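Long-range contact in DisA protein (Sorangium cellulosum, PDB 6CCA), which probably transfers methyl groups to carbon, building gem-dimethyl units into the growing polyketide of the disorazol assembly line: residues Leu315-Leu326 and Trp375-Phe384. Sequence-based numbering, arbitrary orientation.
Sequences LRSTLQSIKRLL and WKGLLEEEGF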
# COMPACT_ATOMS: atom_id res chain seq x y z
N LEU A 315 12.66 -0.09 -7.69
CA LEU A 315 11.66 -1.13 -7.86
C LEU A 315 12.17 -2.30 -8.69
O LEU A 315 11.95 -3.45 -8.32
CB LEU A 315 10.35 -0.50 -8.40
CG LEU A 315 9.08 -1.35 -8.28
CD1 LEU A 315 8.94 -1.87 -6.83
CD2 LEU A 315 7.85 -0.55 -8.73
N ARG A 316 12.82 -2.01 -9.81
CA ARG A 316 13.32 -3.06 -10.70
C ARG A 316 14.30 -3.98 -9.98
O ARG A 316 14.27 -5.20 -10.17
CB ARG A 316 13.98 -2.44 -11.93
CG ARG A 316 13.00 -1.84 -12.92
CD ARG A 316 13.72 -1.29 -14.15
NE ARG A 316 12.86 -0.44 -14.96
CZ ARG A 316 12.06 -0.90 -15.92
NH1 ARG A 316 12.01 -2.19 -16.19
NH2 ARG A 316 11.30 -0.05 -16.61
N SER A 317 15.15 -3.39 -9.16
CA SER A 317 16.13 -4.11 -8.43
C SER A 317 15.45 -5.00 -7.35
O SER A 317 15.83 -6.13 -7.09
CB SER A 317 17.05 -3.06 -7.76
OG SER A 317 17.96 -3.69 -6.94
N THR A 318 14.44 -4.45 -6.70
CA THR A 318 13.71 -5.17 -5.70
C THR A 318 12.97 -6.36 -6.32
O THR A 318 13.01 -7.45 -5.77
CB THR A 318 12.76 -4.20 -4.98
OG1 THR A 318 13.53 -3.30 -4.17
CG2 THR A 318 11.75 -4.92 -4.07
N LEU A 319 12.40 -6.16 -7.49
CA LEU A 319 11.76 -7.23 -8.22
C LEU A 319 12.73 -8.35 -8.63
O LEU A 319 12.36 -9.52 -8.58
CB LEU A 319 11.04 -6.73 -9.45
CG LEU A 319 9.84 -5.83 -9.13
CD1 LEU A 319 9.33 -5.19 -10.42
CD2 LEU A 319 8.72 -6.60 -8.42
N GLN A 320 13.96 -7.97 -8.98
CA GLN A 320 14.96 -8.96 -9.37
C GLN A 320 15.37 -9.73 -8.15
O GLN A 320 15.61 -10.93 -8.27
CB GLN A 320 16.16 -8.31 -10.11
CG GLN A 320 15.80 -7.86 -11.51
CD GLN A 320 15.38 -9.00 -12.42
OE1 GLN A 320 15.96 -10.12 -12.37
NE2 GLN A 320 14.39 -8.77 -13.23
N SER A 321 15.40 -9.12 -6.96
CA SER A 321 15.76 -9.91 -5.78
C SER A 321 14.65 -10.88 -5.45
O SER A 321 14.91 -11.98 -5.01
CB SER A 321 16.01 -9.08 -4.52
OG SER A 321 17.08 -8.27 -4.71
N ILE A 322 13.41 -10.43 -5.64
CA ILE A 322 12.24 -11.35 -5.49
C ILE A 322 12.36 -12.57 -6.45
O ILE A 322 12.13 -13.71 -6.03
CB ILE A 322 10.94 -10.58 -5.70
CG1 ILE A 322 10.76 -9.69 -4.47
CG2 ILE A 322 9.73 -11.49 -5.84
CD1 ILE A 322 9.59 -8.70 -4.59
N LYS A 323 12.73 -12.31 -7.69
CA LYS A 323 12.97 -13.36 -8.68
C LYS A 323 14.09 -14.32 -8.29
O LYS A 323 13.98 -15.50 -8.55
CB LYS A 323 13.24 -12.77 -10.07
CG LYS A 323 12.01 -12.19 -10.67
CD LYS A 323 12.19 -11.81 -12.11
CE LYS A 323 11.93 -12.97 -13.06
NZ LYS A 323 12.50 -12.62 -14.39
N ARG A 324 15.09 -13.84 -7.58
CA ARG A 324 16.17 -14.69 -7.08
C ARG A 324 15.63 -15.63 -6.03
O ARG A 324 15.96 -16.80 -6.05
CB ARG A 324 17.30 -13.82 -6.48
CG ARG A 324 18.47 -14.61 -5.87
CD ARG A 324 19.73 -13.73 -5.76
NE ARG A 324 20.07 -13.19 -7.09
CZ ARG A 324 20.57 -13.93 -8.10
NH1 ARG A 324 20.79 -15.24 -7.95
NH2 ARG A 324 20.83 -13.37 -9.28
N LEU A 325 14.79 -15.12 -5.13
CA LEU A 325 14.21 -15.90 -4.05
C LEU A 325 13.14 -16.89 -4.54
O LEU A 325 12.98 -17.96 -3.97
CB LEU A 325 13.54 -15.00 -3.03
CG LEU A 325 14.52 -14.15 -2.20
CD1 LEU A 325 13.86 -12.99 -1.52
CD2 LEU A 325 15.24 -15.04 -1.17
N LEU A 326 12.38 -16.49 -5.56
CA LEU A 326 11.31 -17.37 -6.07
C LEU A 326 11.86 -18.52 -6.92
O LEU A 326 12.80 -18.34 -7.70
CB LEU A 326 10.40 -16.56 -7.00
CG LEU A 326 9.30 -15.72 -6.35
CD1 LEU A 326 8.60 -14.90 -7.41
CD2 LEU A 326 8.29 -16.59 -5.59
N TRP A 375 1.98 -1.51 -13.18
CA TRP A 375 2.53 -2.74 -12.57
C TRP A 375 2.61 -3.88 -13.59
O TRP A 375 3.63 -4.59 -13.64
CB TRP A 375 1.61 -3.21 -11.43
CG TRP A 375 1.91 -2.62 -10.09
CD1 TRP A 375 1.06 -1.81 -9.40
CD2 TRP A 375 3.06 -2.81 -9.21
NE1 TRP A 375 1.59 -1.50 -8.17
CE2 TRP A 375 2.83 -2.04 -8.06
CE3 TRP A 375 4.27 -3.51 -9.32
CZ2 TRP A 375 3.71 -1.97 -7.02
CZ3 TRP A 375 5.18 -3.40 -8.30
CH2 TRP A 375 4.87 -2.64 -7.14
N LYS A 376 1.60 -3.98 -14.44
CA LYS A 376 1.57 -5.03 -15.49
C LYS A 376 2.77 -4.86 -16.39
O LYS A 376 3.60 -5.83 -16.58
CB LYS A 376 0.20 -5.10 -16.19
CG LYS A 376 0.09 -6.22 -17.22
CD LYS A 376 -1.25 -6.28 -17.90
CE LYS A 376 -1.35 -7.54 -18.78
NZ LYS A 376 -0.47 -7.40 -19.91
N GLY A 377 2.95 -3.66 -16.93
CA GLY A 377 4.08 -3.39 -17.86
C GLY A 377 5.41 -3.55 -17.21
O GLY A 377 6.34 -4.18 -17.74
N LEU A 378 5.54 -3.05 -15.99
CA LEU A 378 6.81 -3.23 -15.33
C LEU A 378 7.18 -4.70 -15.00
O LEU A 378 8.37 -5.10 -15.15
CB LEU A 378 6.90 -2.40 -14.04
CG LEU A 378 8.20 -2.42 -13.22
CD1 LEU A 378 9.38 -1.85 -13.96
CD2 LEU A 378 8.06 -1.71 -11.88
N LEU A 379 6.22 -5.46 -14.50
CA LEU A 379 6.50 -6.83 -14.07
C LEU A 379 6.87 -7.61 -15.37
O LEU A 379 7.78 -8.47 -15.32
CB LEU A 379 5.27 -7.45 -13.45
CG LEU A 379 5.03 -6.89 -12.04
CD1 LEU A 379 3.63 -7.11 -11.58
CD2 LEU A 379 6.03 -7.54 -11.02
N GLU A 380 6.10 -7.36 -16.43
CA GLU A 380 6.49 -7.99 -17.77
C GLU A 380 7.89 -7.66 -18.20
O GLU A 380 8.65 -8.57 -18.61
CB GLU A 380 5.47 -7.60 -18.85
CG GLU A 380 4.18 -8.33 -18.66
CD GLU A 380 3.03 -7.83 -19.52
OE1 GLU A 380 3.21 -6.79 -20.15
OE2 GLU A 380 1.96 -8.48 -19.55
N GLU A 381 8.30 -6.40 -18.12
CA GLU A 381 9.66 -6.04 -18.46
C GLU A 381 10.68 -6.72 -17.63
O GLU A 381 11.79 -6.92 -18.08
CB GLU A 381 9.91 -4.54 -18.32
CG GLU A 381 9.25 -3.73 -19.39
CD GLU A 381 9.21 -2.25 -19.07
OE1 GLU A 381 10.06 -1.72 -18.33
OE2 GLU A 381 8.31 -1.61 -19.58
N GLU A 382 10.36 -6.99 -16.37
CA GLU A 382 11.29 -7.65 -15.46
C GLU A 382 11.24 -9.16 -15.56
O GLU A 382 11.84 -9.87 -14.75
CB GLU A 382 11.04 -7.16 -14.01
CG GLU A 382 11.43 -5.68 -13.80
CD GLU A 382 12.88 -5.38 -14.21
OE1 GLU A 382 13.79 -6.05 -13.70
OE2 GLU A 382 13.05 -4.46 -15.05
N GLY A 383 10.48 -9.67 -16.52
CA GLY A 383 10.45 -11.10 -16.79
C GLY A 383 9.47 -11.95 -16.01
O GLY A 383 9.70 -13.14 -15.83
N PHE A 384 8.37 -11.35 -15.55
CA PHE A 384 7.28 -12.14 -15.12
C PHE A 384 6.35 -12.35 -16.30
O PHE A 384 6.34 -11.48 -17.18
CB PHE A 384 6.51 -11.42 -13.96
CG PHE A 384 7.29 -11.33 -12.69
CD1 PHE A 384 8.19 -10.28 -12.48
CD2 PHE A 384 7.11 -12.24 -11.64
CE1 PHE A 384 8.93 -10.17 -11.28
CE2 PHE A 384 7.84 -12.13 -10.44
CZ PHE A 384 8.75 -11.08 -10.26
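A Schellman motif ends the helix that runs into E381, and R316, Q320 and K323 of helix 315-325 grip that end from the side. The motif is diagnosed by two backbone bonds, F384 N to L379 O and G383 N to E380 O, with G383 at positive phi. The axes of segments 315-325 and 375-381 approach to 10.7 Å and cross at -58°. On the more exposed side R316, extended from CG to NE, directs NH1 and NH2 end-on to a single oxygen: NH2 lies 2.7 Å from E381 OE1, and the guanidinium and carboxylate planes are only 12° apart. NH1 of R316 also reaches E382 OE2 at 2.7 Å, on its anti lone pair. Both acceptor oxygens lie in the guanidinium plane, so these bonds set the orientation of the group; L378 CD1 sits over the centre of one of its faces. The other oxygen of E382, OE1, takes a bond of 2.8 Å from Q320 NE2, so both ends of this carboxylate are fixed. K323 CE lies over one face of the F384 ring, and K323 CG comes to 3.5 Å from F384 CZ at the ring's margin. A bend at chi3 (86°) brings K323 NZ to E382 O at 2.9 Å, in the carbonyl plane, with a weaker bond to G383 O; the same ammonium is also held by V412 O and D410. Deeper in the contact, L315 CD2 presses on L378 CD2 at 3.4 Å, tighter than usual for methyls, while L319 meets L378 and L379. Both helices pack on the mixed sheet of this methyltransferase domain: L319 and L379 converge on L332 of strand 330-337, W375 touches L334 there, and K323, L326 and F384 rest on strand 402-409, the antiparallel partner of strand 330-337.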